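Local coordinates for protein Amy13K (Eubacterium rectale DSM 17629, PDB 6B3P) that probably helps a surface-anchored alpha-amylase hold starch, through two family 26 carbohydrate-binding modules that each bind malto-oligosaccharide, at residues A[4-9]-A[84-89]; A[134-139]-A[168-173]; A[160-165]-A[180-185]. All coordinates share one frame; numbering follows the deposited sequence.

From the N terminus, contact 1 is the first to close: it brings 84-89 back beside 4-9, enclosing 74 residues that hold most of the first starch-binding module. The other two follow within the second module. Contact 2 joins 134-139 and 168-173 at a sugar site, closing over 28 residues, and contact 3 pairs 160-165 with 180-185 around 14; their segments alternate along the chain, so they cross. Contacts 1 and 2 lie on opposite sides of the chain's centre, their centres about 38 Å apart. Contact 3 touches contact 1, where Glu84 and Thr185 probably share a hydrogen bond, tying the two modules together.

Contact 1 (A[4-9]-A[84-89]); sequences TINYKS and EYWFDG
Strands 4-8 and 84-87 run parallel, their axes 4.7 Å apart at closest approach and 13° from alignment, with Thr4 paired to Glu84 and Tyr7 to Phe87. Four backbone bonds alternate between them: Tyr85 N to Thr4 O, Asn6 N to Tyr85 O, Phe87 N to Asn6 O and Lys8 N to Phe87 O, none longer than 3.0 Å. Asn6 supplies the side-chain grip. Its CB lies 3.7 Å from Trp86 CD1, and CG, anti to the carbonyl carbon (chi1 -46°), carries the amide alongside the indole, the two planes 29° apart. At the tip, ND2 sits over one indole face, offset toward the rim; its 3.2 Å approach to Trp86 NE1 brings two donors together and is no hydrogen bond. ND2 instead donates to Glu84 OE2 at 3.0 Å, nearly in its own amide plane and on the anti lone pair of the carboxylate, and weakly to Tyr85 O. OD1 is hydrogen-bonded to Thr46 OG1, so both ends of this buried amide are held. Glu84 reaches ND2 with an extended chain, CG anti to the backbone N, while OE2 is also hydrogen-bonded to Thr185 OG1. An alanine at Glu84 would remove the acceptor shared by Asn6 ND2 and Thr185 OG1, which would probably leave ND2 with its weak bond to Tyr85 O and loosen the tie to the Thr185 loop. On the Tyr7 and Phe87 face, the rings meet obliquely, CD1 to CD1 at 3.9 Å. Lys8 and Asp88 form a long salt bridge at the exposed end, NZ to OD2 3.7 Å. Strand 4-8 is flanked on its other edge by strand 44-50, while Ile5 and Tyr7 pack on Met35 of strand 33-37 and Phe87 on Leu61 of strand 57-62.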
loop_
_atom_site.group_PDB
_atom_site.type_symbol
_atom_site.label_atom_id
_atom_site.label_comp_id
_atom_site.label_asym_id
_atom_site.label_seq_id
_atom_site.Cartn_x
_atom_site.Cartn_y
_atom_site.Cartn_z
ATOM N N THR A 4 -6.191 -5.200 3.662
ATOM C CA THR A 4 -5.079 -4.807 4.516
ATOM C C THR A 4 -5.404 -5.222 5.941
ATOM O O THR A 4 -6.498 -4.961 6.433
ATOM C CB THR A 4 -4.811 -3.289 4.461
ATOM O OG1 THR A 4 -4.589 -2.892 3.102
ATOM C CG2 THR A 4 -3.592 -2.920 5.304
ATOM N N ILE A 5 -4.456 -5.888 6.591
ATOM C CA ILE A 5 -4.619 -6.284 7.983
ATOM C C ILE A 5 -3.447 -5.777 8.807
ATOM O O ILE A 5 -2.293 -6.063 8.495
ATOM C CB ILE A 5 -4.726 -7.813 8.135
ATOM C CG1 ILE A 5 -5.945 -8.336 7.373
ATOM C CG2 ILE A 5 -4.836 -8.193 9.612
ATOM C CD1 ILE A 5 -6.015 -9.851 7.276
ATOM N N ASN A 6 -3.762 -5.018 9.852
ATOM C CA ASN A 6 -2.770 -4.567 10.813
ATOM C C ASN A 6 -2.991 -5.291 12.133
ATOM O O ASN A 6 -4.120 -5.387 12.612
ATOM C CB ASN A 6 -2.849 -3.054 11.015
ATOM C CG ASN A 6 -2.947 -2.297 9.707
ATOM O OD1 ASN A 6 -1.947 -2.086 9.023
ATOM N ND2 ASN A 6 -4.158 -1.877 9.356
ATOM N N TYR A 7 -1.907 -5.803 12.708
ATOM C CA TYR A 7 -1.969 -6.602 13.925
ATOM C C TYR A 7 -0.948 -6.097 14.939
ATOM O O TYR A 7 0.252 -6.055 14.664
ATOM C CB TYR A 7 -1.731 -8.079 13.585
ATOM C CG TYR A 7 -1.556 -9.005 14.769
ATOM C CD1 TYR A 7 -2.360 -8.895 15.899
ATOM C CD2 TYR A 7 -0.598 -10.012 14.739
ATOM C CE1 TYR A 7 -2.199 -9.754 16.975
ATOM C CE2 TYR A 7 -0.432 -10.872 15.803
ATOM C CZ TYR A 7 -1.234 -10.742 16.918
ATOM O OH TYR A 7 -1.057 -11.601 17.972
ATOM N N LYS A 8 -1.442 -5.687 16.102
ATOM C CA LYS A 8 -0.580 -5.314 17.214
ATOM C C LYS A 8 -0.166 -6.605 17.901
ATOM O O LYS A 8 -0.913 -7.150 18.715
ATOM C CB LYS A 8 -1.303 -4.373 18.178
ATOM C CG LYS A 8 -0.409 -3.704 19.211
ATOM C CD LYS A 8 -1.249 -2.886 20.173
ATOM C CE LYS A 8 -0.425 -1.867 20.932
ATOM N NZ LYS A 8 -1.318 -0.889 21.609
ATOM N N SER A 9 1.017 -7.101 17.552
ATOM C CA SER A 9 1.390 -8.471 17.886
ATOM C C SER A 9 1.399 -8.751 19.380
ATOM O O SER A 9 1.903 -7.962 20.179
ATOM C CB SER A 9 2.763 -8.816 17.313
ATOM O OG SER A 9 3.090 -10.158 17.631
ATOM N N GLU A 84 -9.869 -2.643 5.267
ATOM C CA GLU A 84 -8.719 -2.582 6.163
ATOM C C GLU A 84 -9.140 -2.937 7.581
ATOM O O GLU A 84 -10.117 -2.395 8.099
ATOM C CB GLU A 84 -8.065 -1.200 6.148
ATOM C CG GLU A 84 -6.822 -1.139 7.026
ATOM C CD GLU A 84 -5.980 0.102 6.799
ATOM O OE1 GLU A 84 -6.464 1.054 6.152
ATOM O OE2 GLU A 84 -4.825 0.122 7.275
ATOM N N TYR A 85 -8.390 -3.845 8.199
ATOM C CA TYR A 85 -8.674 -4.301 9.554
ATOM C C TYR A 85 -7.528 -3.963 10.499
ATOM O O TYR A 85 -6.364 -3.941 10.100
ATOM C CB TYR A 85 -8.921 -5.812 9.578
ATOM C CG TYR A 85 -10.184 -6.257 8.879
ATOM C CD1 TYR A 85 -11.403 -6.269 9.543
ATOM C CD2 TYR A 85 -10.155 -6.679 7.556
ATOM C CE1 TYR A 85 -12.558 -6.681 8.906
ATOM C CE2 TYR A 85 -11.303 -7.093 6.913
ATOM C CZ TYR A 85 -12.502 -7.093 7.591
ATOM O OH TYR A 85 -13.650 -7.505 6.952
ATOM N N TRP A 86 -7.878 -3.697 11.753
ATOM C CA TRP A 86 -6.903 -3.577 12.832
ATOM C C TRP A 86 -7.229 -4.603 13.907
ATOM O O TRP A 86 -8.367 -4.667 14.373
ATOM C CB TRP A 86 -6.913 -2.171 13.435
ATOM C CG TRP A 86 -6.363 -1.107 12.529
ATOM C CD1 TRP A 86 -5.095 -0.601 12.535
ATOM C CD2 TRP A 86 -7.065 -0.414 11.490
ATOM N NE1 TRP A 86 -4.966 0.361 11.564
ATOM C CE2 TRP A 86 -6.159 0.494 10.908
ATOM C CE3 TRP A 86 -8.370 -0.477 10.995
ATOM C CZ2 TRP A 86 -6.519 1.334 9.856
ATOM C CZ3 TRP A 86 -8.724 0.358 9.949
ATOM C CH2 TRP A 86 -7.802 1.251 9.392
ATOM N N PHE A 87 -6.247 -5.414 14.290
ATOM C CA PHE A 87 -6.453 -6.375 15.365
ATOM C C PHE A 87 -5.608 -6.009 16.578
ATOM O O PHE A 87 -4.385 -6.125 16.562
ATOM C CB PHE A 87 -6.134 -7.797 14.910
ATOM C CG PHE A 87 -6.702 -8.848 15.814
ATOM C CD1 PHE A 87 -6.075 -9.163 17.011
ATOM C CD2 PHE A 87 -7.873 -9.506 15.481
ATOM C CE1 PHE A 87 -6.600 -10.122 17.855
ATOM C CE2 PHE A 87 -8.404 -10.471 16.321
ATOM C CZ PHE A 87 -7.766 -10.778 17.509
ATOM N N ASP A 88 -6.295 -5.562 17.622
ATOM C CA ASP A 88 -5.672 -5.143 18.870
ATOM C C ASP A 88 -6.585 -5.576 20.013
ATOM O O ASP A 88 -7.331 -4.770 20.569
ATOM C CB ASP A 88 -5.446 -3.625 18.874
ATOM C CG ASP A 88 -4.747 -3.132 20.130
ATOM O OD1 ASP A 88 -4.250 -3.972 20.904
ATOM O OD2 ASP A 88 -4.681 -1.901 20.334
ATOM N N GLY A 89 -6.533 -6.863 20.345
ATOM C CA GLY A 89 -7.431 -7.438 21.329
ATOM C C GLY A 89 -8.687 -8.005 20.698
ATOM O O GLY A 89 -9.350 -8.868 21.275
HETATM O O HOH W 1 -2.983 -6.974 20.090
#

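Contact 2 (A[134-139]-A[168-173]); sequences KEWPGG and NNNNGT. With GLC (alpha-D-glucopyranose), chain D; EDO (1,2-ethanediol), chain G.
The indole of Trp136 lies between a sugar and an amide. Over one face sits a glucose unit, its C1 3.4 Å above the ring plane and offset toward the rim; over the opposite face comes Asn168, with ND2 3.3 Å above the plane, also toward the rim. Ring and amide planes are only 28° apart, so the amide lies closer to flat than upright over the benzo end, ND2 being nearest to CH2. In the plane of the indole, at its edge, NE1 donates to O1 of an ethanediol at 3.1 Å, with an N-H...O angle of 167°; this molecule probably comes from the crystallisation liquor. Trp136 CG is anti to the backbone N, which swings the ring out toward Asn168, the two side chains meeting tip to tip.

The Asn168 amide is fixed at both ends. Its ND2 donates almost straight to Pro137 O at 3.1 Å, in its own amide plane and on a lone pair of the carbonyl. Its OD1 accepts from Asn170 N at 2.9 Å, likewise on a lone pair, closing an Asx turn. Together these bonds define the rotation of the amide behind the tryptophan. Pro137, which follows a cis peptide bond, fills the angle between the asparagines: its CB lies 3.3 Å from Asn168 OD1, and its CG packs obliquely on Asn170 CG at 3.5 Å.

Tyr119 meets the Trp136 ring edge-to-face, and Gln174 NE2 is hydrogen-bonded to the same glucose. An aromatic ring packed against a pyranose, with polar side chains nearby, is common in carbohydrate-binding modules, starch-binding ones among them; here the loop 134-139 of the second family 26 module supplies Trp136 to the glycan site, and Asn168 on 168-173 backs it as a second-shell residue.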
loop_
_atom_site.group_PDB
_atom_site.type_symbol
_atom_site.label_atom_id
_atom_site.label_comp_id
_atom_site.label_asym_id
_atom_site.label_seq_id
_atom_site.Cartn_x
_atom_site.Cartn_y
_atom_site.Cartn_z
ATOM N N LYS A 134 2.705 23.017 -4.832
ATOM C CA LYS A 134 3.646 23.355 -5.898
ATOM C C LYS A 134 3.008 23.256 -7.277
ATOM O O LYS A 134 2.398 22.245 -7.624
ATOM C CB LYS A 134 4.875 22.445 -5.835
ATOM C CG LYS A 134 5.767 22.719 -4.637
ATOM C CD LYS A 134 7.075 21.951 -4.699
ATOM C CE LYS A 134 7.924 22.267 -3.482
ATOM N NZ LYS A 134 9.178 21.470 -3.433
ATOM N N GLU A 135 3.163 24.319 -8.060
ATOM C CA GLU A 135 2.690 24.333 -9.436
ATOM C C GLU A 135 3.636 23.493 -10.279
ATOM O O GLU A 135 4.711 23.115 -9.813
ATOM C CB GLU A 135 2.607 25.763 -9.966
ATOM C CG GLU A 135 1.586 26.619 -9.241
ATOM C CD GLU A 135 1.545 28.042 -9.758
ATOM O OE1 GLU A 135 2.172 28.316 -10.803
ATOM O OE2 GLU A 135 0.887 28.888 -9.118
ATOM N N TRP A 136 3.230 23.195 -11.510
ATOM C CA TRP A 136 4.058 22.422 -12.433
ATOM C C TRP A 136 5.489 22.969 -12.447
ATOM O O TRP A 136 5.679 24.185 -12.478
ATOM C CB TRP A 136 3.457 22.460 -13.839
ATOM C CG TRP A 136 4.125 21.526 -14.790
ATOM C CD1 TRP A 136 5.099 21.833 -15.695
ATOM C CD2 TRP A 136 3.879 20.123 -14.924
ATOM N NE1 TRP A 136 5.470 20.706 -16.388
ATOM C CE2 TRP A 136 4.738 19.643 -15.931
ATOM C CE3 TRP A 136 3.017 19.224 -14.286
ATOM C CZ2 TRP A 136 4.755 18.304 -16.321
ATOM C CZ3 TRP A 136 3.037 17.896 -14.672
ATOM C CH2 TRP A 136 3.901 17.448 -15.681
ATOM N N PRO A 137 6.507 22.086 -12.426
ATOM C CA PRO A 137 6.526 20.623 -12.557
ATOM C C PRO A 137 6.255 19.863 -11.256
ATOM O O PRO A 137 6.386 18.638 -11.229
ATOM C CB PRO A 137 7.950 20.359 -13.038
ATOM C CG PRO A 137 8.748 21.378 -12.312
ATOM C CD PRO A 137 7.867 22.609 -12.207
ATOM N N GLY A 138 5.888 20.578 -10.197
ATOM C CA GLY A 138 5.667 19.961 -8.902
ATOM C C GLY A 138 6.925 19.956 -8.054
ATOM O O GLY A 138 7.752 20.863 -8.154
ATOM N N GLY A 139 7.068 18.929 -7.220
ATOM C CA GLY A 139 8.213 18.804 -6.335
ATOM C C GLY A 139 9.201 17.763 -6.819
ATOM O O GLY A 139 8.808 16.725 -7.347
ATOM N N ASN A 168 7.433 13.506 -14.008
ATOM C CA ASN A 168 7.999 14.228 -15.145
ATOM C C ASN A 168 9.438 14.669 -14.887
ATOM O O ASN A 168 9.946 14.525 -13.775
ATOM C CB ASN A 168 7.139 15.452 -15.480
ATOM C CG ASN A 168 7.206 16.525 -14.409
ATOM O OD1 ASN A 168 8.144 17.322 -14.370
ATOM N ND2 ASN A 168 6.203 16.557 -13.542
ATOM N N ASN A 169 10.083 15.205 -15.922
ATOM C CA ASN A 169 11.456 15.697 -15.814
ATOM C C ASN A 169 11.565 17.204 -16.033
ATOM O O ASN A 169 12.668 17.740 -16.128
ATOM C CB ASN A 169 12.366 14.964 -16.809
ATOM C CG ASN A 169 11.954 15.176 -18.259
ATOM O OD1 ASN A 169 11.025 15.926 -18.558
ATOM N ND2 ASN A 169 12.658 14.511 -19.170
ATOM N N ASN A 170 10.420 17.880 -16.093
ATOM C CA ASN A 170 10.381 19.313 -16.369
ATOM C C ASN A 170 11.107 19.648 -17.668
ATOM O O ASN A 170 11.811 20.654 -17.753
ATOM C CB ASN A 170 10.999 20.097 -15.210
ATOM C CG ASN A 170 10.654 21.575 -15.253
ATOM O OD1 ASN A 170 9.689 21.980 -15.900
ATOM N ND2 ASN A 170 11.445 22.389 -14.563
ATOM N N ASN A 171 10.941 18.798 -18.677
ATOM C CA ASN A 171 11.648 18.975 -19.939
ATOM C C ASN A 171 11.007 18.181 -21.074
ATOM O O ASN A 171 11.700 17.607 -21.914
ATOM C CB ASN A 171 13.117 18.567 -19.777
ATOM C CG ASN A 171 14.008 19.117 -20.877
ATOM O OD1 ASN A 171 13.715 20.156 -21.471
ATOM N ND2 ASN A 171 15.105 18.417 -21.153
ATOM N N GLY A 172 9.677 18.144 -21.085
ATOM C CA GLY A 172 8.935 17.561 -22.189
ATOM C C GLY A 172 8.518 16.111 -22.015
ATOM O O GLY A 172 7.781 15.582 -22.849
ATOM N N THR A 173 8.982 15.470 -20.945
ATOM C CA THR A 173 8.635 14.075 -20.681
ATOM C C THR A 173 7.821 13.955 -19.395
ATOM O O THR A 173 8.240 14.412 -18.334
ATOM C CB THR A 173 9.891 13.183 -20.578
ATOM O OG1 THR A 173 10.684 13.330 -21.762
ATOM C CG2 THR A 173 9.506 11.714 -20.416
HETATM C C1 GLC D . 1.508 21.144 -17.170
HETATM C C2 GLC D . 1.325 19.671 -17.497
HETATM C C3 GLC D . -0.101 19.239 -17.383
HETATM C C4 GLC D . -0.638 19.644 -16.046
HETATM C C5 GLC D . -0.446 21.128 -15.821
HETATM C C6 GLC D . -0.928 21.560 -14.462
HETATM O O1 GLC D . 1.022 22.004 -18.204
HETATM O O2 GLC D . 1.747 19.391 -18.791
HETATM O O3 GLC D . -0.215 17.841 -17.505
HETATM O O4 GLC D . -2.005 19.308 -16.006
HETATM O O5 GLC D . 0.907 21.419 -15.922
HETATM O O6 GLC D . -0.917 22.946 -14.317
HETATM C C1 EDO G . 7.056 20.012 -19.291
HETATM O O1 EDO G . 7.888 20.521 -18.240
HETATM C C2 EDO G . 7.012 18.489 -19.226
HETATM O O2 EDO G . 8.084 18.003 -18.409
#

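Contact 3 (A[160-165]-A[180-185]); sequences KQNFSC and VSVTST
Packing is tightest around Phe163 and Val180, an antiparallel hydrogen-bonded pair. Val180 N donates to Phe163 O at 2.7 Å, nearly along the C=O axis, and Phe163 N returns a longer bond to Val180 O. With CG between the backbone N and the carbonyl carbon (chi1 59°), the phenyl ring lies alongside valine: Val180 CB stands 4.0 Å from the ring centroid, 10° off the normal, a CH-pi contact over the centre of the face. Val182 CG2 approaches obliquely, 3.9 Å from Phe163 CE1.

Toward the exposed end, single polar links replace this packing. Asn162 OD1 takes Val182 N at 2.9 Å, the donor lying above its carbonyl plane; here a side chain and not the backbone makes the link. The Lys160 and Val182 side chains run antiparallel alongside each other, and a bend at chi4 (-67°) brings NZ to Val182 O at 3.0 Å. The same ammonium group forms a salt bridge with Glu82 on strand 82-87.

Val180 and Val182 pack on Ile105 and Thr103 of strand 101-108, Phe163 touches Met120 of strand 116-121, and Thr185 lies against Trp86 of the first module's sheet.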
loop_
_atom_site.group_PDB
_atom_site.type_symbol
_atom_site.label_atom_id
_atom_site.label_comp_id
_atom_site.label_asym_id
_atom_site.label_seq_id
_atom_site.Cartn_x
_atom_site.Cartn_y
_atom_site.Cartn_z
ATOM N N LYS A 160 -8.875 9.724 4.193
ATOM C CA LYS A 160 -8.745 8.767 3.106
ATOM C C LYS A 160 -9.276 9.350 1.801
ATOM O O LYS A 160 -10.396 9.046 1.386
ATOM C CB LYS A 160 -9.494 7.488 3.464
ATOM C CG LYS A 160 -9.285 6.332 2.521
ATOM C CD LYS A 160 -10.023 5.123 3.054
ATOM C CE LYS A 160 -10.100 4.012 2.038
ATOM N NZ LYS A 160 -10.949 4.379 0.868
ATOM N N GLN A 161 -8.464 10.184 1.156
ATOM C CA GLN A 161 -8.893 10.890 -0.045
ATOM C C GLN A 161 -8.078 10.492 -1.265
ATOM O O GLN A 161 -6.849 10.545 -1.249
ATOM C CB GLN A 161 -8.794 12.401 0.168
ATOM C CG GLN A 161 -9.459 13.216 -0.933
ATOM C CD GLN A 161 -9.820 14.621 -0.493
ATOM O OE1 GLN A 161 -10.410 14.819 0.569
ATOM N NE2 GLN A 161 -9.468 15.606 -1.313
ATOM N N ASN A 162 -8.777 10.091 -2.322
ATOM C CA ASN A 162 -8.134 9.815 -3.597
ATOM C C ASN A 162 -7.549 11.098 -4.167
ATOM O O ASN A 162 -8.007 12.197 -3.851
ATOM C CB ASN A 162 -9.124 9.199 -4.589
ATOM C CG ASN A 162 -9.661 7.856 -4.126
ATOM O OD1 ASN A 162 -9.079 7.206 -3.256
ATOM N ND2 ASN A 162 -10.774 7.430 -4.711
ATOM N N PHE A 163 -6.530 10.955 -5.004
ATOM C CA PHE A 163 -5.916 12.100 -5.656
ATOM C C PHE A 163 -5.264 11.652 -6.954
ATOM O O PHE A 163 -5.336 10.479 -7.320
ATOM C CB PHE A 163 -4.890 12.765 -4.736
ATOM C CG PHE A 163 -3.784 11.854 -4.294
ATOM C CD1 PHE A 163 -3.959 11.005 -3.214
ATOM C CD2 PHE A 163 -2.564 11.854 -4.951
ATOM C CE1 PHE A 163 -2.941 10.168 -2.801
ATOM C CE2 PHE A 163 -1.542 11.018 -4.542
ATOM C CZ PHE A 163 -1.730 10.174 -3.466
ATOM N N SER A 164 -4.640 12.596 -7.648
ATOM C CA SER A 164 -3.973 12.302 -8.908
ATOM C C SER A 164 -2.572 12.881 -8.900
ATOM O O SER A 164 -2.297 13.837 -8.175
ATOM C CB SER A 164 -4.768 12.867 -10.083
ATOM O OG SER A 164 -6.118 12.439 -10.043
ATOM N N CYS A 165 -1.682 12.303 -9.699
ATOM C CA CYS A 165 -0.335 12.837 -9.818
ATOM C C CYS A 165 0.301 12.503 -11.164
ATOM O O CYS A 165 -0.203 11.670 -11.918
ATOM C CB CYS A 165 0.553 12.320 -8.682
ATOM S SG CYS A 165 0.923 10.556 -8.769
ATOM N N VAL A 180 -4.907 7.952 -8.305
ATOM C CA VAL A 180 -4.572 7.152 -7.133
ATOM C C VAL A 180 -5.802 6.878 -6.278
ATOM O O VAL A 180 -6.393 7.797 -5.711
ATOM C CB VAL A 180 -3.494 7.853 -6.271
ATOM C CG1 VAL A 180 -3.159 7.029 -5.027
ATOM C CG2 VAL A 180 -2.241 8.109 -7.098
ATOM N N SER A 181 -6.184 5.607 -6.200
ATOM C CA SER A 181 -7.205 5.166 -5.257
ATOM C C SER A 181 -6.546 4.747 -3.950
ATOM O O SER A 181 -5.808 3.762 -3.907
ATOM C CB SER A 181 -8.022 4.007 -5.832
ATOM O OG SER A 181 -8.764 4.416 -6.967
ATOM N N VAL A 182 -6.806 5.502 -2.888
ATOM C CA VAL A 182 -6.290 5.167 -1.565
ATOM C C VAL A 182 -7.191 4.108 -0.938
ATOM O O VAL A 182 -8.339 4.383 -0.590
ATOM C CB VAL A 182 -6.206 6.414 -0.652
ATOM C CG1 VAL A 182 -5.624 6.046 0.708
ATOM C CG2 VAL A 182 -5.361 7.500 -1.317
ATOM N N THR A 183 -6.659 2.895 -0.806
ATOM C CA THR A 183 -7.431 1.742 -0.353
ATOM C C THR A 183 -7.080 1.331 1.075
ATOM O O THR A 183 -7.674 0.404 1.623
ATOM C CB THR A 183 -7.208 0.536 -1.286
ATOM O OG1 THR A 183 -5.804 0.273 -1.402
ATOM C CG2 THR A 183 -7.788 0.820 -2.667
ATOM N N SER A 184 -6.116 2.021 1.676
ATOM C CA SER A 184 -5.695 1.719 3.039
ATOM C C SER A 184 -4.757 2.800 3.558
ATOM O O SER A 184 -4.390 3.716 2.823
ATOM C CB SER A 184 -5.002 0.359 3.098
ATOM O OG SER A 184 -3.663 0.454 2.647
ATOM N N THR A 185 -4.366 2.684 4.824
ATOM C CA THR A 185 -3.460 3.646 5.443
ATOM C C THR A 185 -2.018 3.498 4.950
ATOM O O THR A 185 -1.164 4.331 5.259
ATOM C CB THR A 185 -3.471 3.513 6.979
ATOM O OG1 THR A 185 -3.211 2.152 7.347
ATOM C CG2 THR A 185 -4.816 3.935 7.546
#